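PDB 5XYH: CbsA from Xanthomonas oryzae pv. oryzae, which hydrolyses beta-1,4-glucosidic bonds of cellulose, probably releasing cellobiose from chain ends as a family 6 exoglucanase that attacks plant cell walls. Local coordinates for residues 43-48 with 343-348; 218-221 with 225-228; 246-251 with 267-272; 25-30 with 34-39; 381-384 with 388-391. All blocks are in the same frame, centred on the assembly; numbering follows the deposited sequence. Where two conformers were deposited one is given.

Interaction 1: residues 43-48 with 343-348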
# COMPACT_ATOMS: atom_id res chain seq x y z
N LYS A 43 -3.82 17.77 -3.57
CA LYS A 43 -2.47 17.77 -4.13
C LYS A 43 -1.45 18.49 -3.24
O LYS A 43 -0.28 18.55 -3.62
CB LYS A 43 -2.45 18.38 -5.54
CG LYS A 43 -2.79 19.84 -5.62
CD LYS A 43 -2.43 20.41 -6.98
CE LYS A 43 -2.86 21.87 -7.09
NZ LYS A 43 -2.20 22.55 -8.25
N SER A 44 -1.86 19.03 -2.09
CA SER A 44 -0.89 19.59 -1.16
C SER A 44 -0.27 18.54 -0.25
O SER A 44 0.65 18.86 0.51
CB SER A 44 -1.53 20.71 -0.30
OG SER A 44 -2.46 20.22 0.67
N TYR A 45 -0.74 17.26 -0.33
CA TYR A 45 -0.27 16.24 0.60
C TYR A 45 0.82 15.39 -0.03
O TYR A 45 0.81 15.14 -1.24
CB TYR A 45 -1.43 15.34 1.03
CG TYR A 45 -2.49 16.04 1.86
CD1 TYR A 45 -2.17 16.67 3.06
CD2 TYR A 45 -3.82 16.04 1.45
CE1 TYR A 45 -3.15 17.31 3.83
CE2 TYR A 45 -4.80 16.65 2.21
CZ TYR A 45 -4.46 17.30 3.39
OH TYR A 45 -5.46 17.91 4.13
N PRO A 46 1.79 14.95 0.77
CA PRO A 46 2.82 14.04 0.26
C PRO A 46 2.21 12.73 -0.21
O PRO A 46 1.30 12.20 0.42
CB PRO A 46 3.73 13.80 1.48
CG PRO A 46 3.49 14.95 2.38
CD PRO A 46 2.07 15.41 2.15
N THR A 47 2.74 12.20 -1.32
CA THR A 47 2.36 10.90 -1.86
C THR A 47 3.62 10.11 -2.19
O THR A 47 4.65 10.68 -2.54
CB THR A 47 1.47 11.01 -3.12
OG1 THR A 47 2.11 11.86 -4.08
CG2 THR A 47 0.09 11.59 -2.78
N TYR A 48 3.53 8.78 -2.06
CA TYR A 48 4.71 7.94 -2.27
C TYR A 48 4.98 7.74 -3.76
O TYR A 48 4.06 7.72 -4.59
CB TYR A 48 4.53 6.60 -1.54
CG TYR A 48 5.04 6.68 -0.12
CD1 TYR A 48 4.56 7.65 0.74
CD2 TYR A 48 6.03 5.81 0.35
CE1 TYR A 48 5.03 7.77 2.03
CE2 TYR A 48 6.51 5.92 1.65
CZ TYR A 48 6.00 6.91 2.48
OH TYR A 48 6.44 7.08 3.77
N GLY A 343 -8.89 8.73 2.60
CA GLY A 343 -8.91 8.58 4.05
C GLY A 343 -8.14 9.68 4.76
O GLY A 343 -8.05 10.82 4.28
N MET A 344 -7.59 9.34 5.92
CA MET A 344 -6.84 10.33 6.69
C MET A 344 -5.71 10.91 5.86
O MET A 344 -4.98 10.16 5.19
CB MET A 344 -6.26 9.71 7.98
CG MET A 344 -7.25 9.52 9.13
SD MET A 344 -7.90 11.07 9.82
CE MET A 344 -6.41 11.86 10.45
N PRO A 345 -5.52 12.23 5.87
CA PRO A 345 -4.33 12.84 5.25
C PRO A 345 -3.06 12.30 5.89
O PRO A 345 -3.09 11.80 7.02
CB PRO A 345 -4.50 14.34 5.55
CG PRO A 345 -5.95 14.51 5.92
CD PRO A 345 -6.35 13.22 6.57
N PRO A 346 -1.93 12.38 5.19
CA PRO A 346 -0.67 11.95 5.81
C PRO A 346 -0.47 12.64 7.16
O PRO A 346 -0.60 13.86 7.27
CB PRO A 346 0.39 12.38 4.79
CG PRO A 346 -0.35 12.44 3.48
CD PRO A 346 -1.74 12.92 3.84
N THR A 347 -0.22 11.85 8.20
CA THR A 347 -0.23 12.33 9.58
C THR A 347 0.92 11.69 10.34
O THR A 347 1.06 10.47 10.33
CB THR A 347 -1.56 11.97 10.29
OG1 THR A 347 -2.68 12.55 9.61
CG2 THR A 347 -1.55 12.44 11.75
N ALA A 348 1.72 12.51 11.03
CA ALA A 348 2.86 12.00 11.79
C ALA A 348 2.42 11.52 13.18
O ALA A 348 1.65 12.20 13.87
CB ALA A 348 3.93 13.08 11.92

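Interaction 2: residues 218-221 with 225-228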
# COMPACT_ATOMS: atom_id res chain seq x y z
N GLN A 218 15.92 -11.24 10.05
CA GLN A 218 17.00 -11.68 10.93
C GLN A 218 18.23 -12.10 10.13
O GLN A 218 19.36 -11.88 10.58
CB GLN A 218 16.54 -12.82 11.84
CG GLN A 218 17.62 -13.32 12.78
CD GLN A 218 17.16 -14.43 13.72
OE1 GLN A 218 15.98 -14.82 13.72
NE2 GLN A 218 18.09 -14.94 14.54
N GLY A 219 18.03 -12.65 8.94
CA GLY A 219 19.16 -13.08 8.14
C GLY A 219 19.92 -11.96 7.46
O GLY A 219 20.98 -12.24 6.88
N THR A 220 19.40 -10.73 7.47
CA THR A 220 20.14 -9.62 6.89
C THR A 220 21.39 -9.35 7.73
O THR A 220 21.55 -9.88 8.83
CB THR A 220 19.27 -8.37 6.81
OG1 THR A 220 18.91 -7.93 8.13
CG2 THR A 220 17.99 -8.64 6.01
N ALA A 221 22.29 -8.52 7.21
CA ALA A 221 23.54 -8.26 7.91
C ALA A 221 23.29 -7.66 9.29
O ALA A 221 23.88 -8.10 10.29
CB ALA A 221 24.44 -7.35 7.08
N ALA A 225 17.44 -4.96 12.86
CA ALA A 225 17.60 -3.52 12.71
C ALA A 225 17.45 -3.06 11.26
O ALA A 225 17.39 -1.85 11.02
CB ALA A 225 18.96 -3.06 13.25
N SER A 226 17.42 -3.99 10.30
CA SER A 226 17.31 -3.62 8.89
C SER A 226 15.93 -3.10 8.53
O SER A 226 15.77 -2.49 7.47
CB SER A 226 17.65 -4.82 7.99
OG SER A 226 18.96 -5.33 8.25
N ALA A 227 14.93 -3.37 9.37
CA ALA A 227 13.55 -2.94 9.14
C ALA A 227 13.14 -2.05 10.30
O ALA A 227 13.17 -2.46 11.46
CB ALA A 227 12.60 -4.14 9.03
N ASP A 228 12.75 -0.82 9.97
CA ASP A 228 12.32 0.11 11.00
C ASP A 228 10.89 -0.17 11.44
O ASP A 228 10.49 0.27 12.52
CB ASP A 228 12.47 1.53 10.48
CG ASP A 228 13.92 1.86 10.21
OD1 ASP A 228 14.65 2.11 11.19
OD2 ASP A 228 14.36 1.83 9.04

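Interaction 3: residues 246-251 with 267-272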
# COMPACT_ATOMS: atom_id res chain seq x y z
N PRO A 246 -17.37 -2.25 16.69
CA PRO A 246 -16.14 -2.30 17.50
C PRO A 246 -15.84 -3.65 18.10
O PRO A 246 -14.69 -3.90 18.48
CB PRO A 246 -16.38 -1.24 18.59
CG PRO A 246 -17.85 -1.20 18.73
CD PRO A 246 -18.41 -1.43 17.35
N ASN A 247 -16.83 -4.55 18.18
CA ASN A 247 -16.66 -5.85 18.85
C ASN A 247 -16.98 -6.99 17.88
O ASN A 247 -18.16 -7.31 17.67
CB ASN A 247 -17.56 -5.92 20.08
CG ASN A 247 -17.57 -7.30 20.73
OD1 ASN A 247 -16.73 -8.16 20.44
ND2 ASN A 247 -18.53 -7.51 21.63
N PRO A 248 -15.96 -7.64 17.29
CA PRO A 248 -16.23 -8.72 16.33
C PRO A 248 -16.88 -9.95 16.95
O PRO A 248 -17.41 -10.78 16.20
CB PRO A 248 -14.83 -9.06 15.78
CG PRO A 248 -13.97 -7.90 16.18
CD PRO A 248 -14.52 -7.38 17.45
N ASP A 249 -16.85 -10.08 18.27
CA ASP A 249 -17.39 -11.25 18.95
C ASP A 249 -18.84 -11.07 19.37
O ASP A 249 -19.43 -12.02 19.90
CB ASP A 249 -16.55 -11.57 20.18
CG ASP A 249 -15.08 -11.68 19.86
OD1 ASP A 249 -14.72 -12.52 19.01
OD2 ASP A 249 -14.28 -10.90 20.45
N LEU A 250 -19.41 -9.89 19.17
CA LEU A 250 -20.80 -9.65 19.50
C LEU A 250 -21.68 -10.68 18.79
O LEU A 250 -21.53 -10.89 17.58
CB LEU A 250 -21.18 -8.24 19.07
CG LEU A 250 -22.66 -7.88 19.14
CD1 LEU A 250 -23.07 -7.73 20.61
CD2 LEU A 250 -22.92 -6.60 18.35
N THR A 251 -22.58 -11.32 19.52
CA THR A 251 -23.40 -12.37 18.93
C THR A 251 -24.80 -11.85 18.64
O THR A 251 -25.36 -11.07 19.42
CB THR A 251 -23.50 -13.62 19.80
OG1 THR A 251 -24.33 -13.37 20.94
CG2 THR A 251 -22.11 -14.11 20.22
N SER A 267 -11.83 -12.05 12.29
CA SER A 267 -12.13 -11.08 13.33
C SER A 267 -11.40 -9.74 13.19
O SER A 267 -11.54 -8.89 14.07
CB SER A 267 -11.81 -11.66 14.71
OG SER A 267 -12.64 -12.77 14.96
N VAL A 268 -10.63 -9.53 12.13
CA VAL A 268 -9.91 -8.28 11.92
C VAL A 268 -10.68 -7.48 10.88
O VAL A 268 -10.64 -7.80 9.69
CB VAL A 268 -8.46 -8.53 11.51
CG1 VAL A 268 -7.73 -7.22 11.31
CG2 VAL A 268 -7.74 -9.36 12.59
N PHE A 269 -11.36 -6.42 11.33
CA PHE A 269 -12.29 -5.63 10.54
C PHE A 269 -11.67 -4.37 9.97
O PHE A 269 -12.22 -3.81 9.00
CB PHE A 269 -13.50 -5.19 11.39
CG PHE A 269 -14.40 -6.31 11.83
CD1 PHE A 269 -14.15 -7.63 11.46
CD2 PHE A 269 -15.50 -6.04 12.63
CE1 PHE A 269 -14.99 -8.65 11.89
CE2 PHE A 269 -16.34 -7.04 13.06
CZ PHE A 269 -16.09 -8.35 12.69
N ASP A 270 -10.57 -3.89 10.55
CA ASP A 270 -10.00 -2.62 10.14
C ASP A 270 -8.48 -2.65 10.32
O ASP A 270 -7.91 -3.59 10.91
CB ASP A 270 -10.64 -1.44 10.89
CG ASP A 270 -10.56 -1.57 12.42
OD1 ASP A 270 -9.47 -1.87 12.95
OD2 ASP A 270 -11.58 -1.33 13.09
N GLU A 271 -7.82 -1.61 9.80
CA GLU A 271 -6.36 -1.59 9.79
C GLU A 271 -5.78 -1.26 11.16
O GLU A 271 -4.66 -1.68 11.47
CB GLU A 271 -5.86 -0.59 8.74
CG GLU A 271 -6.22 -1.05 7.31
CD GLU A 271 -5.68 -2.44 7.01
OE1 GLU A 271 -4.44 -2.59 6.89
OE2 GLU A 271 -6.50 -3.39 6.90
N SER A 272 -6.51 -0.51 11.99
CA SER A 272 -6.03 -0.25 13.34
C SER A 272 -5.93 -1.54 14.14
O SER A 272 -4.91 -1.82 14.77
CB SER A 272 -6.93 0.76 14.05
OG SER A 272 -6.78 2.04 13.47

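Interaction 4: residues 25-30 with 34-39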
# COMPACT_ATOMS: atom_id res chain seq x y z
N SER A 25 -4.72 18.12 -13.96
CA SER A 25 -5.46 17.68 -15.15
C SER A 25 -6.94 17.45 -14.84
O SER A 25 -7.78 17.56 -15.74
CB SER A 25 -4.81 16.40 -15.72
OG SER A 25 -5.27 15.22 -15.06
N SER A 26 -7.27 17.13 -13.59
CA SER A 26 -8.66 16.97 -13.15
C SER A 26 -9.30 18.30 -12.74
O SER A 26 -10.49 18.51 -12.96
CB SER A 26 -8.74 16.00 -11.97
OG SER A 26 -8.68 14.66 -12.40
N ILE A 27 -8.53 19.18 -12.10
CA ILE A 27 -9.06 20.47 -11.69
C ILE A 27 -9.61 21.23 -12.90
O ILE A 27 -10.71 21.80 -12.84
CB ILE A 27 -7.97 21.28 -10.96
CG1 ILE A 27 -7.68 20.67 -9.59
CG2 ILE A 27 -8.36 22.74 -10.84
CD1 ILE A 27 -6.46 21.25 -8.93
N VAL A 28 -8.88 21.23 -14.01
CA VAL A 28 -9.34 22.02 -15.15
C VAL A 28 -10.56 21.41 -15.82
O VAL A 28 -11.25 22.11 -16.56
CB VAL A 28 -8.21 22.23 -16.16
CG1 VAL A 28 -7.04 22.94 -15.48
CG2 VAL A 28 -7.79 20.92 -16.77
N LYS A 29 -10.86 20.12 -15.58
CA LYS A 29 -12.05 19.50 -16.17
C LYS A 29 -13.33 19.78 -15.40
O LYS A 29 -14.42 19.67 -15.98
CB LYS A 29 -11.88 17.98 -16.28
CG LYS A 29 -10.85 17.52 -17.30
CD LYS A 29 -10.59 16.02 -17.21
CE LYS A 29 -9.58 15.58 -18.26
NZ LYS A 29 -9.15 14.16 -18.11
N VAL A 30 -13.25 20.10 -14.10
CA VAL A 30 -14.43 20.27 -13.26
C VAL A 30 -14.73 21.76 -13.14
O VAL A 30 -13.82 22.58 -13.02
CB VAL A 30 -14.23 19.63 -11.87
CG1 VAL A 30 -13.83 18.16 -11.99
CG2 VAL A 30 -13.21 20.38 -11.08
N GLN A 34 -15.79 24.65 -5.65
CA GLN A 34 -15.52 24.00 -4.36
C GLN A 34 -14.83 22.66 -4.55
O GLN A 34 -13.97 22.27 -3.75
CB GLN A 34 -16.82 23.84 -3.58
CG GLN A 34 -17.53 25.15 -3.31
CD GLN A 34 -16.70 26.08 -2.45
OE1 GLN A 34 -16.11 25.66 -1.45
NE2 GLN A 34 -16.65 27.35 -2.84
N LEU A 35 -15.21 21.92 -5.60
CA LEU A 35 -14.50 20.68 -5.90
C LEU A 35 -13.07 20.96 -6.35
O LEU A 35 -12.15 20.26 -5.94
CB LEU A 35 -15.25 19.88 -6.97
CG LEU A 35 -14.63 18.52 -7.26
CD1 LEU A 35 -14.48 17.74 -5.95
CD2 LEU A 35 -15.47 17.73 -8.25
N LYS A 36 -12.88 21.99 -7.19
CA LYS A 36 -11.53 22.43 -7.52
C LYS A 36 -10.71 22.67 -6.27
O LYS A 36 -9.53 22.30 -6.20
CB LYS A 36 -11.56 23.73 -8.34
CG LYS A 36 -12.07 23.63 -9.80
CD LYS A 36 -11.85 25.00 -10.49
CE LYS A 36 -12.67 25.18 -11.75
NZ LYS A 36 -12.16 24.31 -12.85
N ALA A 37 -11.31 23.32 -5.27
CA ALA A 37 -10.58 23.68 -4.06
C ALA A 37 -10.20 22.45 -3.25
O ALA A 37 -9.10 22.37 -2.72
CB ALA A 37 -11.41 24.64 -3.21
N LYS A 38 -11.13 21.50 -3.13
CA LYS A 38 -10.81 20.25 -2.45
C LYS A 38 -9.68 19.51 -3.16
O LYS A 38 -8.84 18.89 -2.50
CB LYS A 38 -12.07 19.38 -2.34
CG LYS A 38 -13.10 19.93 -1.36
CD LYS A 38 -14.42 19.16 -1.43
CE LYS A 38 -15.51 19.90 -0.67
NZ LYS A 38 -16.87 19.31 -0.86
N MET A 39 -9.62 19.61 -4.49
CA MET A 39 -8.54 18.98 -5.24
C MET A 39 -7.22 19.71 -5.03
O MET A 39 -6.16 19.07 -4.99
CB MET A 39 -8.91 18.92 -6.72
CG MET A 39 -10.04 17.96 -7.03
SD MET A 39 -10.41 18.05 -8.78
CE MET A 39 -11.63 16.75 -9.00

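Interaction 5: residues 381-384 with 388-391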
# COMPACT_ATOMS: atom_id res chain seq x y z
N PHE A 381 -4.11 -6.82 -18.65
CA PHE A 381 -5.53 -6.80 -18.34
C PHE A 381 -5.77 -7.84 -17.25
O PHE A 381 -5.84 -9.05 -17.53
CB PHE A 381 -6.37 -7.06 -19.60
CG PHE A 381 -7.85 -7.18 -19.34
CD1 PHE A 381 -8.45 -6.49 -18.29
CD2 PHE A 381 -8.64 -7.98 -20.16
CE1 PHE A 381 -9.81 -6.60 -18.05
CE2 PHE A 381 -10.01 -8.10 -19.92
CZ PHE A 381 -10.59 -7.41 -18.88
N ASP A 382 -5.88 -7.38 -16.01
CA ASP A 382 -6.24 -8.22 -14.88
C ASP A 382 -7.76 -8.20 -14.76
O ASP A 382 -8.35 -7.13 -14.63
CB ASP A 382 -5.57 -7.70 -13.61
CG ASP A 382 -5.50 -8.74 -12.50
OD1 ASP A 382 -6.57 -9.25 -12.08
OD2 ASP A 382 -4.38 -9.02 -12.03
N ARG A 383 -8.40 -9.37 -14.83
CA ARG A 383 -9.86 -9.41 -14.74
C ARG A 383 -10.38 -8.88 -13.40
O ARG A 383 -11.56 -8.51 -13.32
CB ARG A 383 -10.38 -10.83 -14.96
CG ARG A 383 -9.94 -11.49 -16.25
CD ARG A 383 -10.55 -10.82 -17.49
NE ARG A 383 -12.01 -10.68 -17.44
CZ ARG A 383 -12.88 -11.66 -17.66
NH1 ARG A 383 -12.45 -12.89 -17.92
NH2 ARG A 383 -14.19 -11.40 -17.62
N TYR A 384 -9.56 -8.81 -12.36
CA TYR A 384 -10.08 -8.17 -11.16
C TYR A 384 -10.34 -6.69 -11.36
O TYR A 384 -10.97 -6.07 -10.49
CB TYR A 384 -9.13 -8.39 -9.98
CG TYR A 384 -9.59 -9.48 -9.02
CD1 TYR A 384 -9.36 -10.82 -9.30
CD2 TYR A 384 -10.24 -9.15 -7.84
CE1 TYR A 384 -9.76 -11.81 -8.43
CE2 TYR A 384 -10.65 -10.13 -6.95
CZ TYR A 384 -10.41 -11.46 -7.25
OH TYR A 384 -10.80 -12.44 -6.38
N THR A 388 -17.28 -6.59 -14.89
CA THR A 388 -18.22 -7.65 -15.22
C THR A 388 -17.72 -9.03 -14.80
O THR A 388 -18.43 -10.02 -14.99
CB THR A 388 -18.51 -7.66 -16.73
OG1 THR A 388 -17.34 -8.13 -17.44
CG2 THR A 388 -18.87 -6.27 -17.23
N TYR A 389 -16.52 -9.12 -14.26
CA TYR A 389 -15.90 -10.42 -14.00
C TYR A 389 -16.40 -10.99 -12.67
O TYR A 389 -16.45 -10.28 -11.66
CB TYR A 389 -14.38 -10.26 -14.00
CG TYR A 389 -13.57 -11.46 -13.57
CD1 TYR A 389 -13.51 -12.61 -14.35
CD2 TYR A 389 -12.82 -11.42 -12.41
CE1 TYR A 389 -12.74 -13.71 -13.95
CE2 TYR A 389 -12.04 -12.50 -12.01
CZ TYR A 389 -12.01 -13.63 -12.79
OH TYR A 389 -11.24 -14.70 -12.39
N THR A 390 -16.78 -12.26 -12.67
CA THR A 390 -17.13 -12.96 -11.44
C THR A 390 -15.87 -13.62 -10.89
O THR A 390 -15.30 -14.50 -11.54
CB THR A 390 -18.24 -13.98 -11.67
OG1 THR A 390 -19.44 -13.30 -12.09
CG2 THR A 390 -18.53 -14.72 -10.35
N THR A 391 -15.44 -13.19 -9.70
CA THR A 391 -14.19 -13.65 -9.11
C THR A 391 -14.32 -15.09 -8.62
O THR A 391 -15.42 -15.64 -8.56
CB THR A 391 -13.79 -12.75 -7.94
OG1 THR A 391 -14.67 -13.00 -6.84
CG2 THR A 391 -13.88 -11.28 -8.34

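Interaction 1: residues 43-48 with 343-348
Tyr45 lays one face of its phenol ring against the pyrrolidine ring of Pro345, a CH-pi contact between two loops almost 300 residues apart. The donor carbon is Pro345 CB, 3.9 Å from the ring centroid and 22° off the ring normal, displaced toward the rim so that Tyr45 CZ and CE1 are the ring atoms nearest to it. Tyr45 CG lies opposite the carbonyl carbon (chi1 -66°), which sets the ring alongside Pro345, the two side chains pointing the same way. Ser44 OG sits above the opposite face. Pro346 approaches differently: it crosses Tyr45 at about a right angle, with its CD 3.7 Å from Tyr45 CB, where the aromatic side chain leaves the backbone. Pro346 CG meets the carbonyl oxygen Pro46 O at 3.5 Å, while Pro46 CD adds a looser contact with Pro346 CG at 4.1 Å. Resting on CH-pi and apolar contacts between rings, the contact ties the loop between helix 33-42 and strand 49-51 to the segment that enters strand 347-351, and Trp359, just after strand 354-358, adds an edge-to-face ring contact with Tyr45 and packs on Pro346.

Interaction 2: residues 218-221 with 225-228
Thr220 carries its hydroxyl between the backbone N and the carbonyl carbon (chi1 64°), and Ser226 holds OG beside its own backbone N, opposite the carbonyl carbon (chi1 -58°); these two settings turn the hydroxyls to face each other. They close a short helix-to-strand connection of the distorted beta/alpha barrel of glycosyl hydrolase family 6, the loop leading from helix 206-218 to strand 229-232. Ser226 lies in a short 3-10 turn, and the two CA atoms, those of Thr220 and Ser226, stand 6.9 Å apart, a gap that two small hydroxyl side chains can span. Both residues are buried, and each hydroxyl has a further possible partner in the loop: Val217 O for Thr220 OG1 and Gly223 O for Ser226 OG. Two hydroxyl protons are thus shared among three contacts, so which bonds are made at any moment is not settled, but the small polar network links the two ends of the connection. Helix 170-183 covers the site, its Lys176, Leu179 and Asp180 touching Thr220 and its His183 touching Ser226. At the middle of the network Thr220 OG1 and Ser226 OG are 2.6 Å apart, whereas Thr220 CB remains 3.4 Å from Ser226 OG.

Interaction 3: residues 246-251 with 267-272
Pro248 is set over one face of the Phe269 ring, the two side chains slanting across one another. Its CG makes the CH-pi contact, 4.2 Å from the ring centroid and 16° off the normal, while Pro248 CB comes close to the outer end of the ring, 3.4 Å from Phe269 CZ. Phe269 can reach beneath the proline because its CG lies beside the backbone N, opposite the carbonyl carbon (chi1 -67°). Ser267 flanks the same proline: Ser267 O is 3.4 Å from Pro248 CG, and Ser267 CB lies alongside Pro248 CB at 4.1 Å. One proline ring is therefore met by an aromatic face and by a backbone carbonyl. Its own backbone is shaped by a type I beta turn from Asn247 to Leu250, within which Asn247 OD1 accepts from Asp249 N at 2.9 Å to form an Asx turn; the N-H comes from above the amide plane, 52° out of it. Tyr263 stacks with Phe269, extending the aromatic packing beyond the proline. The contact joins the loop entering strand 251-252 to the approach of helix 271-284, where Asp270 is the N-cap residue and Glu271 begins the helix, near strand 229-232, whose Thr232 bonds to Glu271.

Interaction 4: residues 25-30 with 34-39
Ser26 contributes a first, light touch, its CB lying 4.1 Å from Met39 SD, while its OG is bonded to His411 and Trp409. Ile27 does far more. Its CG1, opposite the carbonyl carbon (chi1 -71°), packs against Met39 CB at 3.6 Å, the two side chains sliding past each other in opposite directions; its CG2 branch instead meets the methylene chain of Lys36, crossing it at a slant. The carbonyl of the same residue receives the lysine: Lys36 NZ donates to Ile27 O over 2.9 Å, tilted 30° from the carbonyl plane. Further along, the chain swings round to Val30, whose two methyl groups divide the work. Val30 CG2 rests on Lys36 CG at 3.7 Å, and Val30 CG1 meets Met39 CE tip to tip at 4.0 Å, with Leu35 CD2 crossing nearby. Lys36 NZ is also modelled within bonding reach of Val30 O, too close for the exact geometry to be trusted. The lysine chain runs nearly straight until a bend at its last torsion (chi4 -71°) turns the ammonium toward these two carbonyls. Its apolar stem thereby joins the packing while its charge probably offsets the partial negative charge of the carbonyl oxygens it approaches, where helix 17-27 gives way to the connection. The contact makes a helical hairpin of helix 17-27 and helix 33-42, with helix 411-419 lying against it through Phe414, which touches Ser26 and Met39, and Val418, which touches Leu35.

Interaction 5: residues 381-384 with 388-391
Tyr389, Arg383 and Tyr384 bury most of the surface here, in the long loop between strand 354-358 and helix 411-419, and the ring of Tyr389 meets Arg383 with a face and Tyr384 with its edge. Arg383 CB sits over the centre of that face, 3.4 Å from the Tyr389 ring centroid and only 9° off the normal. From there the arginine folds back on itself, bent at chi2 (-68°) and chi3, bringing the guanidinium past the CD1 side of the ring, where one of its own faces meets Tyr389 CD1, 3.5 Å from Arg383 CZ. The two planes are steeply inclined, 54° apart, so this is a slanting contact and no parallel stack. At the edge, Tyr384 CD1 lies near the plane of the Tyr389 ring, 4.2 Å from Tyr389 CE2. One face of the Tyr384 ring receives Thr391 CG2 in a second CH-pi contact, 4.0 Å from the ring centroid, while Thr391 CB touches Tyr384 OH. Tyr384 also stacks with Trp334. Asp382 OD1 accepts from Tyr384 N at 3.0 Å through its anti lone pair, an Asx turn that fixes the backbone at the start of the 3-10 segment. The chemistry is thus divided: aliphatic carbons press on aromatic faces, whereas the arginine's charge is met by Asp386, whose salt bridge to NH2 probably helps keep the guanidinium turned against Tyr389 CD1.

How the interactions relate
Two of the five contacts meet directly: Lys43 CE of interaction 1 packs on Ile27 CD1 of interaction 4 at 4.1 Å, so the loop folds back on the hairpin it follows; the centres of the two interactions are about 18 Å apart. Interactions 2 and 3 are both nested in the long chain excursion closed by interaction 1, yet their centres lie about 32 Å from each other. Interactions 2 and 4 occupy opposite sides of the chain's centre, about 44 Å apart between centres. Interaction 5 follows later in sequence, its nearest atoms about 16 Å from those of interaction 3. Interactions 2, 4 and 5 all join segments only four residues apart, whereas interaction 1 spans most of the catalytic domain.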